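Local coordinates for histidine acid phosphatase (Hafnia alvei, PDB 4ARU), which belongs to branch 2 of the histidine phosphatase superfamily, a family of enzymes built around a mixed beta-sheet flanked by helices, at residues A[8-13]-A[339-344]; A[88-93]-A[122-127]; A[133-138]-A[267-272]; A[345-350]-A[394-399]. All blocks are in the same frame, centred on the assembly; numbering follows the deposited sequence. Where two conformers were deposited one is given.

Contact 1 of 4, residues A[8-13]-A[339-344]. Unlike the reference sequence in segment 8-13: Arg12 (reference Lys).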
loop_
_atom_site.group_PDB
_atom_site.type_symbol
_atom_site.label_atom_id
_atom_site.label_comp_id
_atom_site.label_asym_id
_atom_site.label_seq_id
_atom_site.Cartn_x
_atom_site.Cartn_y
_atom_site.Cartn_z
ATOM N N PHE A 8 12.793 -0.969 -27.153
ATOM C CA PHE A 8 12.612 -1.412 -25.771
ATOM C C PHE A 8 11.652 -2.587 -25.726
ATOM O O PHE A 8 10.632 -2.619 -26.435
ATOM C CB PHE A 8 12.092 -0.270 -24.887
ATOM C CG PHE A 8 13.183 0.597 -24.267
ATOM C CD1 PHE A 8 14.197 1.127 -25.031
ATOM C CD2 PHE A 8 13.136 0.895 -22.920
ATOM C CE1 PHE A 8 15.192 1.937 -24.443
ATOM C CE2 PHE A 8 14.109 1.709 -22.335
ATOM C CZ PHE A 8 15.117 2.220 -23.097
ATOM N N GLN A 9 11.954 -3.515 -24.839
ATOM C CA GLN A 9 11.118 -4.723 -24.623
ATOM C C GLN A 9 10.820 -4.905 -23.171
ATOM O O GLN A 9 11.695 -4.853 -22.368
ATOM C CB GLN A 9 11.901 -5.949 -25.102
ATOM C CG GLN A 9 12.348 -5.932 -26.543
ATOM C CD GLN A 9 11.200 -6.055 -27.550
ATOM O OE1 GLN A 9 10.094 -6.465 -27.202
ATOM N NE2 GLN A 9 11.481 -5.739 -28.793
ATOM N N LEU A 10 9.555 -5.154 -22.824
ATOM C CA LEU A 10 9.175 -5.440 -21.449
ATOM C C LEU A 10 9.384 -6.920 -21.148
ATOM O O LEU A 10 8.710 -7.777 -21.768
ATOM C CB LEU A 10 7.715 -5.075 -21.205
ATOM C CG LEU A 10 7.196 -5.347 -19.777
ATOM C CD1 LEU A 10 7.943 -4.599 -18.692
ATOM C CD2 LEU A 10 5.703 -5.022 -19.723
ATOM N N GLU A 11 10.334 -7.263 -20.274
ATOM C CA GLU A 11 10.683 -8.678 -20.026
ATOM C C GLU A 11 9.869 -9.282 -18.869
ATOM O O GLU A 11 9.557 -10.458 -18.897
ATOM C CB GLU A 11 12.166 -8.838 -19.720
ATOM C CG GLU A 11 13.009 -8.574 -20.967
ATOM C CD GLU A 11 14.398 -9.124 -20.890
ATOM O OE1 GLU A 11 14.842 -9.443 -19.773
ATOM O OE2 GLU A 11 15.029 -9.253 -21.954
ATOM N N ARG A 12 9.563 -8.505 -17.847
ATOM C CA ARG A 12 8.712 -8.971 -16.771
ATOM C C ARG A 12 8.370 -7.897 -15.813
ATOM O O ARG A 12 8.950 -6.809 -15.844
ATOM C CB ARG A 12 9.328 -10.123 -16.060
ATOM C CG ARG A 12 10.718 -9.893 -15.579
ATOM C CD ARG A 12 11.197 -11.233 -15.049
ATOM N NE ARG A 12 12.572 -11.204 -14.534
ATOM C CZ ARG A 12 13.670 -11.366 -15.249
ATOM N NH1 ARG A 12 13.616 -11.511 -16.574
ATOM N NH2 ARG A 12 14.845 -11.336 -14.620
ATOM N N VAL A 13 7.403 -8.189 -14.962
ATOM C CA VAL A 13 6.818 -7.218 -14.043
ATOM C C VAL A 13 6.706 -7.835 -12.660
ATOM O O VAL A 13 6.447 -9.060 -12.525
ATOM C CB VAL A 13 5.419 -6.801 -14.531
ATOM C CG1 VAL A 13 4.782 -5.787 -13.603
ATOM C CG2 VAL A 13 5.508 -6.224 -15.919
ATOM N N GLU A 339 8.811 -2.661 -13.495
ATOM C CA GLU A 339 8.925 -3.225 -14.837
ATOM C C GLU A 339 10.375 -3.359 -15.175
ATOM O O GLU A 339 11.129 -2.384 -15.095
ATOM C CB GLU A 339 8.247 -2.329 -15.855
ATOM C CG GLU A 339 6.756 -2.248 -15.626
ATOM C CD GLU A 339 5.979 -1.412 -16.626
ATOM O OE1 GLU A 339 6.563 -0.626 -17.390
ATOM O OE2 GLU A 339 4.731 -1.555 -16.607
ATOM N N ARG A 340 10.745 -4.537 -15.638
ATOM C CA ARG A 340 12.080 -4.800 -16.171
ATOM C C ARG A 340 12.017 -4.682 -17.664
ATOM O O ARG A 340 11.391 -5.497 -18.330
ATOM C CB ARG A 340 12.611 -6.205 -15.787
ATOM C CG ARG A 340 13.908 -6.587 -16.459
ATOM C CD ARG A 340 14.183 -8.086 -16.382
ATOM N NE ARG A 340 15.263 -8.503 -17.216
ATOM C CZ ARG A 340 16.574 -8.545 -16.887
ATOM N NH1 ARG A 340 17.002 -8.297 -15.663
ATOM N NH2 ARG A 340 17.468 -8.904 -17.785
ATOM N N TRP A 341 12.674 -3.638 -18.187
ATOM C CA TRP A 341 12.734 -3.346 -19.613
ATOM C C TRP A 341 14.144 -3.605 -20.088
ATOM O O TRP A 341 15.100 -3.395 -19.332
ATOM C CB TRP A 341 12.428 -1.867 -19.840
ATOM C CG TRP A 341 11.029 -1.515 -19.646
ATOM C CD1 TRP A 341 10.395 -1.104 -18.496
ATOM C CD2 TRP A 341 10.020 -1.526 -20.672
ATOM N NE1 TRP A 341 9.068 -0.858 -18.757
ATOM C CE2 TRP A 341 8.815 -1.119 -20.072
ATOM C CE3 TRP A 341 10.032 -1.838 -22.040
ATOM C CZ2 TRP A 341 7.625 -1.046 -20.791
ATOM C CZ3 TRP A 341 8.843 -1.760 -22.749
ATOM C CH2 TRP A 341 7.665 -1.358 -22.116
ATOM N N VAL A 342 14.308 -4.027 -21.330
ATOM C CA VAL A 342 15.672 -4.067 -21.931
ATOM C C VAL A 342 15.605 -3.324 -23.214
ATOM O O VAL A 342 14.602 -3.350 -23.899
ATOM C CB VAL A 342 16.331 -5.438 -22.292
ATOM C CG1 VAL A 342 16.633 -6.247 -21.053
ATOM C CG2 VAL A 342 15.537 -6.213 -23.348
ATOM N N ASP A 343 16.650 -2.571 -23.504
ATOM C CA ASP A 343 16.746 -1.874 -24.807
ATOM C C ASP A 343 17.266 -2.807 -25.868
ATOM O O ASP A 343 17.579 -3.959 -25.597
ATOM C CB ASP A 343 17.527 -0.554 -24.682
ATOM C CG ASP A 343 18.985 -0.737 -24.343
ATOM O OD1 ASP A 343 19.591 -1.810 -24.535
ATOM O OD2 ASP A 343 19.574 0.308 -23.905
ATOM N N ASN A 344 17.397 -2.312 -27.093
ATOM C CA ASN A 344 17.846 -3.164 -28.157
ATOM C C ASN A 344 19.323 -3.532 -28.127
ATOM O O ASN A 344 19.783 -4.292 -28.976
ATOM C CB ASN A 344 17.411 -2.608 -29.504
ATOM C CG ASN A 344 18.143 -1.338 -29.889
ATOM O OD1 ASN A 344 19.150 -0.967 -29.285
ATOM N ND2 ASN A 344 17.653 -0.701 -30.915
HETATM O O HOH W 1 17.704 -9.552 -20.165
#

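Contact 2 of 4, residues A[88-93]-A[122-127]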
loop_
_atom_site.group_PDB
_atom_site.type_symbol
_atom_site.label_atom_id
_atom_site.label_comp_id
_atom_site.label_asym_id
_atom_site.label_seq_id
_atom_site.Cartn_x
_atom_site.Cartn_y
_atom_site.Cartn_z
ATOM N N TRP A 88 1.764 -14.334 -4.947
ATOM C CA TRP A 88 2.084 -14.569 -3.535
ATOM C C TRP A 88 1.246 -13.622 -2.694
ATOM O O TRP A 88 1.424 -12.420 -2.790
ATOM C CB TRP A 88 3.568 -14.403 -3.215
ATOM C CG TRP A 88 3.876 -14.849 -1.824
ATOM C CD1 TRP A 88 3.964 -14.067 -0.684
ATOM C CD2 TRP A 88 3.972 -16.188 -1.367
ATOM N NE1 TRP A 88 4.153 -14.840 0.413
ATOM C CE2 TRP A 88 4.182 -16.142 0.041
ATOM C CE3 TRP A 88 3.983 -17.430 -2.001
ATOM C CZ2 TRP A 88 4.375 -17.289 0.812
ATOM C CZ3 TRP A 88 4.198 -18.557 -1.235
ATOM C CH2 TRP A 88 4.336 -18.492 0.163
ATOM N N ALA A 89 0.330 -14.146 -1.893
ATOM C CA ALA A 89 -0.501 -13.330 -1.037
ATOM C C ALA A 89 -0.131 -13.526 0.409
ATOM O O ALA A 89 0.250 -14.623 0.806
ATOM C CB ALA A 89 -1.981 -13.708 -1.204
ATOM N N ASP A 90 -0.292 -12.454 1.203
ATOM C CA ASP A 90 -0.185 -12.598 2.641
ATOM C C ASP A 90 -1.319 -13.477 3.149
ATOM O O ASP A 90 -2.280 -13.768 2.454
ATOM C CB ASP A 90 -0.203 -11.228 3.336
ATOM C CG ASP A 90 0.394 -11.240 4.748
ATOM O OD1 ASP A 90 0.959 -12.238 5.231
ATOM O OD2 ASP A 90 0.260 -10.138 5.355
ATOM N N VAL A 91 -1.198 -13.858 4.404
ATOM C CA VAL A 91 -2.043 -14.871 5.017
ATOM C C VAL A 91 -3.502 -14.480 5.217
ATOM O O VAL A 91 -4.337 -15.381 5.385
ATOM C CB VAL A 91 -1.480 -15.330 6.368
ATOM C CG1 VAL A 91 -0.225 -16.075 6.087
ATOM C CG2 VAL A 91 -1.251 -14.216 7.384
ATOM N N ASP A 92 -3.786 -13.177 5.257
ATOM C CA ASP A 92 -5.118 -12.724 5.622
ATOM C C ASP A 92 -6.150 -13.037 4.536
ATOM O O ASP A 92 -5.845 -13.159 3.360
ATOM C CB ASP A 92 -5.093 -11.215 5.884
ATOM C CG ASP A 92 -4.135 -10.840 6.961
ATOM O OD1 ASP A 92 -4.269 -11.420 8.073
ATOM O OD2 ASP A 92 -3.212 -10.059 6.659
ATOM N N GLN A 93 -7.391 -13.160 4.947
ATOM C CA GLN A 93 -8.472 -13.313 4.011
ATOM C C GLN A 93 -8.406 -12.205 2.954
ATOM O O GLN A 93 -8.566 -12.434 1.736
ATOM C CB GLN A 93 -9.823 -13.319 4.759
ATOM C CG GLN A 93 -11.056 -13.532 3.886
ATOM C CD GLN A 93 -11.689 -12.282 3.340
ATOM O OE1 GLN A 93 -11.167 -11.211 3.433
ATOM N NE2 GLN A 93 -12.855 -12.467 2.723
ATOM N N GLN A 122 -0.051 -17.551 11.547
ATOM C CA GLN A 122 1.213 -16.958 11.961
ATOM C C GLN A 122 1.578 -15.963 10.876
ATOM O O GLN A 122 1.200 -16.116 9.719
ATOM C CB GLN A 122 2.321 -17.986 12.046
ATOM C CG GLN A 122 2.071 -19.116 13.026
ATOM C CD GLN A 122 3.298 -19.968 13.169
ATOM O OE1 GLN A 122 4.018 -20.218 12.195
ATOM N NE2 GLN A 122 3.555 -20.415 14.379
ATOM N N ALA A 123 2.333 -14.938 11.247
ATOM C CA ALA A 123 2.848 -13.961 10.307
ATOM C C ALA A 123 3.694 -14.621 9.213
ATOM O O ALA A 123 4.390 -15.566 9.445
ATOM C CB ALA A 123 3.675 -12.917 11.041
ATOM N N ASP A 124 3.591 -14.044 8.017
ATOM C CA ASP A 124 4.467 -14.353 6.896
ATOM C C ASP A 124 5.625 -13.371 6.987
ATOM O O ASP A 124 5.378 -12.183 6.862
ATOM C CB ASP A 124 3.679 -14.287 5.571
ATOM C CG ASP A 124 4.536 -14.528 4.347
ATOM O OD1 ASP A 124 5.786 -14.541 4.474
ATOM O OD2 ASP A 124 3.936 -14.742 3.263
ATOM N N PRO A 125 6.851 -13.889 7.215
ATOM C CA PRO A 125 7.976 -12.958 7.375
ATOM C C PRO A 125 8.322 -12.137 6.156
ATOM O O PRO A 125 9.052 -11.125 6.252
ATOM C CB PRO A 125 9.118 -13.869 7.718
ATOM C CG PRO A 125 8.811 -15.110 6.938
ATOM C CD PRO A 125 7.338 -15.276 7.216
ATOM N N LEU A 126 7.779 -12.482 4.986
ATOM C CA LEU A 126 7.968 -11.629 3.830
ATOM C C LEU A 126 7.240 -10.307 4.004
ATOM O O LEU A 126 7.759 -9.260 3.587
ATOM C CB LEU A 126 7.420 -12.278 2.566
ATOM C CG LEU A 126 7.609 -11.512 1.271
ATOM C CD1 LEU A 126 9.071 -11.317 0.895
ATOM C CD2 LEU A 126 6.900 -12.251 0.164
ATOM N N PHE A 127 6.076 -10.341 4.636
ATOM C CA PHE A 127 5.253 -9.163 4.831
ATOM C C PHE A 127 5.480 -8.493 6.187
ATOM O O PHE A 127 5.320 -7.243 6.262
ATOM C CB PHE A 127 3.764 -9.485 4.708
ATOM C CG PHE A 127 3.373 -9.930 3.301
ATOM C CD1 PHE A 127 3.094 -9.004 2.316
ATOM C CD2 PHE A 127 3.298 -11.278 2.973
ATOM C CE1 PHE A 127 2.795 -9.394 1.044
ATOM C CE2 PHE A 127 2.959 -11.695 1.698
ATOM C CZ PHE A 127 2.685 -10.737 0.736
HETATM O O HOH W 2 1.502 -15.739 2.948
HETATM O O HOH W 3 1.921 -11.730 7.675
#

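Contact 3 of 4, residues A[133-138]-A[267-272]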
loop_
_atom_site.group_PDB
_atom_site.type_symbol
_atom_site.label_atom_id
_atom_site.label_comp_id
_atom_site.label_asym_id
_atom_site.label_seq_id
_atom_site.Cartn_x
_atom_site.Cartn_y
_atom_site.Cartn_z
ATOM N N GLY A 133 9.581 -12.309 13.891
ATOM C CA GLY A 133 10.786 -12.528 14.693
ATOM C C GLY A 133 12.102 -12.603 13.938
ATOM O O GLY A 133 13.112 -13.058 14.511
ATOM N N ILE A 134 12.121 -12.113 12.689
ATOM C CA ILE A 134 13.328 -12.171 11.870
ATOM C C ILE A 134 14.359 -11.176 12.405
ATOM O O ILE A 134 15.557 -11.476 12.501
ATOM C CB ILE A 134 13.033 -11.851 10.395
ATOM C CG1 ILE A 134 12.010 -12.839 9.766
ATOM C CG2 ILE A 134 14.298 -11.775 9.534
ATOM C CD1 ILE A 134 12.448 -14.305 9.712
ATOM N N CYS A 135 13.866 -10.002 12.779
ATOM C CA CYS A 135 14.716 -8.962 13.294
ATOM C C CYS A 135 13.910 -8.056 14.211
ATOM O O CYS A 135 12.675 -8.068 14.213
ATOM C CB CYS A 135 15.322 -8.164 12.148
ATOM S SG CYS A 135 14.148 -7.256 11.125
ATOM N N SER A 136 14.609 -7.232 14.975
ATOM C CA SER A 136 13.929 -6.369 15.925
ATOM C C SER A 136 14.462 -4.954 15.801
ATOM O O SER A 136 15.588 -4.768 15.365
ATOM C CB SER A 136 14.153 -6.847 17.343
ATOM O OG SER A 136 13.269 -6.121 18.184
ATOM N N MET A 137 13.663 -3.988 16.211
ATOM C CA MET A 137 14.082 -2.589 16.208
ATOM C C MET A 137 14.468 -2.187 17.620
ATOM O O MET A 137 14.064 -2.824 18.600
ATOM C CB MET A 137 12.942 -1.732 15.731
ATOM C CG MET A 137 12.612 -1.982 14.249
ATOM S SD MET A 137 11.437 -0.806 13.611
ATOM C CE MET A 137 9.939 -1.292 14.415
ATOM N N ASP A 138 15.333 -1.185 17.692
ATOM C CA ASP A 138 15.770 -0.621 18.971
ATOM C C ASP A 138 14.837 0.550 19.275
ATOM O O ASP A 138 14.690 1.457 18.469
ATOM C CB ASP A 138 17.230 -0.181 18.881
ATOM C CG ASP A 138 17.689 0.561 20.112
ATOM O OD1 ASP A 138 17.366 1.756 20.227
ATOM O OD2 ASP A 138 18.370 -0.062 20.963
ATOM N N ALA A 267 11.126 1.524 7.889
ATOM C CA ALA A 267 10.841 0.969 6.583
ATOM C C ALA A 267 11.844 -0.179 6.254
ATOM O O ALA A 267 11.410 -1.193 5.742
ATOM C CB ALA A 267 10.985 2.048 5.546
ATOM N N LYS A 268 13.111 -0.040 6.596
ATOM C CA LYS A 268 14.056 -1.098 6.226
ATOM C C LYS A 268 13.890 -2.326 7.094
ATOM O O LYS A 268 14.204 -3.429 6.632
ATOM C CB LYS A 268 15.499 -0.615 6.234
ATOM C CG LYS A 268 16.046 -0.394 7.615
ATOM C CD LYS A 268 17.351 0.353 7.572
ATOM C CE LYS A 268 18.021 0.343 8.912
ATOM N NZ LYS A 268 19.409 0.907 8.894
ATOM N N HIS A 269 13.409 -2.176 8.332
ATOM C CA HIS A 269 13.207 -3.344 9.191
ATOM C C HIS A 269 11.981 -4.108 8.732
ATOM O O HIS A 269 11.949 -5.331 8.889
ATOM C CB HIS A 269 13.109 -2.965 10.672
ATOM C CG HIS A 269 14.427 -2.722 11.310
ATOM N ND1 HIS A 269 15.102 -1.514 11.224
ATOM C CD2 HIS A 269 15.221 -3.535 12.044
ATOM C CE1 HIS A 269 16.260 -1.614 11.843
ATOM N NE2 HIS A 269 16.338 -2.811 12.392
ATOM N N ASN A 270 10.959 -3.425 8.229
ATOM C CA ASN A 270 9.716 -4.083 7.826
ATOM C C ASN A 270 9.712 -4.465 6.360
ATOM O O ASN A 270 8.947 -5.355 5.966
ATOM C CB ASN A 270 8.527 -3.204 8.164
ATOM C CG ASN A 270 8.290 -3.076 9.662
ATOM O OD1 ASN A 270 7.847 -4.008 10.297
ATOM N ND2 ASN A 270 8.601 -1.911 10.234
ATOM N N GLY A 271 10.575 -3.811 5.568
ATOM C CA GLY A 271 10.553 -3.905 4.129
ATOM C C GLY A 271 11.666 -4.659 3.449
ATOM O O GLY A 271 11.620 -4.842 2.234
ATOM N N THR A 272 12.678 -5.048 4.190
ATOM C CA THR A 272 13.855 -5.702 3.597
ATOM C C THR A 272 13.464 -6.966 2.811
ATOM O O THR A 272 13.864 -7.106 1.654
ATOM C CB THR A 272 15.001 -5.882 4.604
ATOM O OG1 THR A 272 15.626 -4.598 4.769
ATOM C CG2 THR A 272 16.009 -6.799 4.112
HETATM O O HOH W 4 18.337 -3.433 14.025
HETATM O O HOH W 5 17.477 -5.683 13.527
#

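Contact 4 of 4, residues A[345-350]-A[394-399]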
loop_
_atom_site.group_PDB
_atom_site.type_symbol
_atom_site.label_atom_id
_atom_site.label_comp_id
_atom_site.label_asym_id
_atom_site.label_seq_id
_atom_site.Cartn_x
_atom_site.Cartn_y
_atom_site.Cartn_z
ATOM N N ALA A 345 20.078 -2.999 -27.168
ATOM C CA ALA A 345 21.429 -3.470 -26.916
ATOM C C ALA A 345 21.471 -4.428 -25.747
ATOM O O ALA A 345 22.537 -4.824 -25.307
ATOM C CB ALA A 345 22.353 -2.277 -26.652
ATOM N N GLY A 346 20.312 -4.796 -25.250
ATOM C CA GLY A 346 20.180 -5.750 -24.153
ATOM C C GLY A 346 20.490 -5.211 -22.761
ATOM O O GLY A 346 20.547 -5.977 -21.789
ATOM N N LYS A 347 20.580 -3.900 -22.612
ATOM C CA LYS A 347 20.743 -3.320 -21.280
ATOM C C LYS A 347 19.418 -3.330 -20.499
ATOM O O LYS A 347 18.420 -2.814 -20.974
ATOM C CB LYS A 347 21.271 -1.878 -21.418
ATOM C CG LYS A 347 21.356 -1.101 -20.092
ATOM C CD LYS A 347 22.105 0.219 -20.250
ATOM C CE LYS A 347 22.530 0.801 -18.901
ATOM N NZ LYS A 347 23.065 -0.214 -17.953
ATOM N N PRO A 348 19.412 -3.833 -19.233
ATOM C CA PRO A 348 18.198 -3.841 -18.436
ATOM C C PRO A 348 18.031 -2.603 -17.578
ATOM O O PRO A 348 19.029 -2.059 -17.064
ATOM C CB PRO A 348 18.317 -5.126 -17.565
ATOM C CG PRO A 348 19.741 -5.432 -17.580
ATOM C CD PRO A 348 20.457 -4.716 -18.695
ATOM N N TYR A 349 16.793 -2.184 -17.486
ATOM C CA TYR A 349 16.372 -1.076 -16.664
ATOM C C TYR A 349 15.155 -1.470 -15.864
ATOM O O TYR A 349 14.412 -2.404 -16.217
ATOM C CB TYR A 349 15.930 0.106 -17.530
ATOM C CG TYR A 349 16.862 0.580 -18.587
ATOM C CD1 TYR A 349 16.883 -0.022 -19.857
ATOM C CD2 TYR A 349 17.727 1.670 -18.371
ATOM C CE1 TYR A 349 17.706 0.437 -20.851
ATOM C CE2 TYR A 349 18.548 2.150 -19.393
ATOM C CZ TYR A 349 18.556 1.502 -20.622
ATOM O OH TYR A 349 19.336 1.954 -21.659
ATOM N N VAL A 350 14.920 -0.721 -14.801
ATOM C CA VAL A 350 13.702 -0.825 -14.006
ATOM C C VAL A 350 12.948 0.485 -14.102
ATOM O O VAL A 350 13.562 1.573 -13.954
ATOM C CB VAL A 350 14.005 -1.111 -12.500
ATOM C CG1 VAL A 350 12.710 -1.185 -11.663
ATOM C CG2 VAL A 350 14.884 -2.346 -12.305
ATOM N N PRO A 394 18.787 2.253 -14.680
ATOM C CA PRO A 394 19.590 1.054 -14.990
ATOM C C PRO A 394 19.502 0.002 -13.877
ATOM O O PRO A 394 19.573 0.341 -12.707
ATOM C CB PRO A 394 21.026 1.546 -15.080
ATOM C CG PRO A 394 20.957 3.000 -15.248
ATOM C CD PRO A 394 19.643 3.475 -14.696
ATOM N N LEU A 395 19.245 -1.250 -14.233
ATOM C CA LEU A 395 19.099 -2.291 -13.221
ATOM C C LEU A 395 20.356 -2.371 -12.346
ATOM O O LEU A 395 20.247 -2.569 -11.133
ATOM C CB LEU A 395 18.849 -3.658 -13.874
ATOM C CG LEU A 395 18.789 -4.832 -12.883
ATOM C CD1 LEU A 395 17.657 -4.654 -11.900
ATOM C CD2 LEU A 395 18.645 -6.132 -13.635
ATOM N N SER A 396 21.533 -2.194 -12.939
ATOM C CA SER A 396 22.779 -2.271 -12.189
ATOM C C SER A 396 22.790 -1.195 -11.102
ATOM O O SER A 396 23.243 -1.433 -9.980
ATOM C CB SER A 396 23.945 -2.140 -13.154
ATOM O OG SER A 396 23.837 -1.010 -14.032
ATOM N N THR A 397 22.242 -0.026 -11.379
ATOM C CA THR A 397 22.130 0.998 -10.354
ATOM C C THR A 397 21.039 0.662 -9.337
ATOM O O THR A 397 21.230 0.801 -8.121
ATOM C CB THR A 397 21.875 2.397 -10.977
ATOM O OG1 THR A 397 22.925 2.679 -11.869
ATOM C CG2 THR A 397 21.741 3.455 -9.860
ATOM N N PHE A 398 19.868 0.245 -9.804
ATOM C CA PHE A 398 18.756 -0.137 -8.929
ATOM C C PHE A 398 19.248 -1.170 -7.919
ATOM O O PHE A 398 18.959 -1.035 -6.705
ATOM C CB PHE A 398 17.627 -0.716 -9.769
ATOM C CG PHE A 398 16.408 -1.098 -8.967
ATOM C CD1 PHE A 398 15.446 -0.141 -8.641
ATOM C CD2 PHE A 398 16.194 -2.407 -8.570
ATOM C CE1 PHE A 398 14.344 -0.459 -7.906
ATOM C CE2 PHE A 398 15.106 -2.732 -7.809
ATOM C CZ PHE A 398 14.161 -1.778 -7.507
ATOM N N SER A 399 19.974 -2.177 -8.379
ATOM C CA SER A 399 20.513 -3.225 -7.503
ATOM C C SER A 399 21.376 -2.665 -6.408
ATOM O O SER A 399 21.319 -3.096 -5.273
ATOM C CB SER A 399 21.321 -4.225 -8.298
ATOM O OG SER A 399 20.469 -4.898 -9.218
HETATM O O HOH W 6 21.625 -2.445 -15.973
#

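Contact 1 of 4, residues A[8-13]-A[339-344]
Phe8 opens the pairing by laying its ring beside Asp343, CE1 3.4 Å from Asp343 CB, while its own CB touches CE3 of Trp341. Gln9 then starts the regular antiparallel pairing: its N donates to Val342 O (2.8 Å) and its O accepts from Val342 N (2.9 Å). Leu10 turns to the other face, and its CB sits over the six-membered ring of Trp341, 3.8 Å from the centroid. Within its own strand that indole donates from NE1 to Glu339 OE1, which fixes the ring's rotation beneath the leucine. At Glu11 the register slips by one in a classic beta bulge, with Glu11 and Arg12 together facing Arg340: Glu11 N donates to Arg340 O, and Arg340 N to Arg12 O. Arg340 NE donates a nearly straight hydrogen bond to Glu11 OE1 (2.8 Å, 171°), part of a salt bridge. Arg12, which is Lys in the reference sequence, lies flat along Arg340, its guanidinium centred over Arg340 CD and its NH2 over the other guanidinium, planes 8° and centres 4.3 Å apart; Glu11 probably offsets the repulsion. Val13 ends the pairing opposite Glu339. Strand 9-18 runs between strands 335-342 and 300-305, and 335-342 continues the sheet to 348-356. Phe68 of helix 51-70 packs on Val13 and Glu339, whereas Arg12 NE bonds to Ala281 O and Arg340 NH1 to Leu282 O at the end of helix 264-282.

Contact 2 of 4, residues A[88-93]-A[122-127]
Asp90 lies flat over the ring of Phe127, and its side chain follows that ring from CB to the carboxylate. CB sits above the ring face, 3.6 Å from the centroid, as a CH-pi contact. CG is anti to the backbone N (chi1 -159°), which places it over the same ring, 3.4 Å from Phe127 CD2; the carboxylate and ring planes are 20° apart. At the tip, OD1 touches Asp124 CB, accepts from Val91 N and accepts a hydrogen bond from water 3, which in turn accepts from Asp124 N. OD2 lies near Phe127 CB and is hydrogen-bonded to His306 NE2. Beside this stack, Trp88 NE1 donates to Asp124 OD2 (2.9 Å) close to the indole plane, on the syn lone pair. Trp88 CD1 also meets Phe127 CE2 at 3.5 Å, rim to rim, and Leu126 CD2. Asp124 OD1 accepts from Leu126 N (2.9 Å), forming an Asx turn that shapes the loop after strand 115-116. Water 2 joins Asp124 OD2 to Ala89 O at the end of strand 85-89. With donors supplied to both its oxygens, the buried Asp124 is probably ionised, although Asp90 OD1 lies 4.4 Å from Asp124 OD2.

Contact 3 of 4, residues A[133-138]-A[267-272]
The loop that leads into helix 139-150 lies against helix 264-282 through Cys135, Ser136 and Met137, all of which gather round His269. Met137 supplies the closest approach: its CG stands over one face of the imidazole, 3.5 Å from His269 CG, in a CH-pi contact displaced toward the rim. CG of Met137 is anti to its own carbonyl carbon (chi1 -67°), which brings it over the ring, and SD follows to within 4.0 Å of His269 CB. Cys135 SG approaches obliquely, 3.7 Å from His269 O and 4.0 Å from His269 CD2. That sulfur is half of the disulfide to Cys410, so the loop, the helix and the C-terminal tail meet at this point, and His269 also touches Cys410. Helix 264-282 holds the ring from its own side, since His269 ND1 is hydrogen-bonded to Tyr265 O one turn earlier. The other nitrogen turns to solvent molecules near the ring plane: NE2 lies 2.7 Å from water 4, with a longer, weak contact to water 5. Water 5 donates to Ser136 O at 2.8 Å, bridging the imidazole to the loop backbone. Ser136 OG is hydrogen-bonded to Asn206 ND2, and Asp138 caps the N-terminus of helix 139-150 through Gln141 N.

Contact 4 of 4, residues A[345-350]-A[394-399]
A beta-bridge that runs straight into a helix joins Tyr349 to Pro394, where strand 348-356 meets the start of helix 395-405. The pair is antiparallel and non-hydrogen-bonded, with CA of Tyr349 4.2 Å from CA of Pro394, and their side chains lead off in different directions. One residue on, Leu395 N donates to Pro348 O (3.0 Å) in an almost straight bond of 176°, the donor standing 38° above the carbonyl plane. Pro348 O also accepts from water 6, and the same water accepts from Ser396 N (3.0 Å) and weakly from Lys347 NZ. The strand carbonyl and one water thus serve the first two N-H groups of the helix, which lie before its own carbonyls can take over; from Phe398 N, bonded to Pro394 O, the regular pattern runs. This is strand-to-helix packing within an alpha/beta fold, the short strand 393-394 pairing with 348-356 before the chain turns helical. Helix residues Leu395 and Phe398 point back at the strand. CG of Leu395 is anti to the backbone N (chi1 176°), and from it CD1 reaches Val350 CG2 at 3.6 Å while CD2 touches the Pro348 ring. Val350 CG2 also lies over one face of the Phe398 ring, 4.2 Å from the centroid and offset toward the rim. Leu282 of helix 264-282 packs on both Val350 and Phe398. On the exposed side Lys347 runs beside Pro394, NZ 3.9 Å from its CB, and Pro394 in turn packs on Cys384, one of the potassium-site residues.

In the fold
Contacts 1 and 4 are neighbours, their centres about 9 Å apart: strands 335-342 and 348-356 follow each other in the chain and lie side by side, with Trp341 O 2.8 Å from Tyr349 N and Arg340 NH1 packed on Leu395. Contact 2 reaches the same sheet, about 29 Å from contact 1 between centres. There the Trp88 side chain lies about 5 Å from a bound L(+)-tartaric acid, probably from crystallisation, which may mark a pocket. Contact 3 is about 15 Å from contact 2, centre to centre, and touches it where Pro125 meets Ile134. The potassium ion lies about 8 Å from the Pro394 side chain of contact 4.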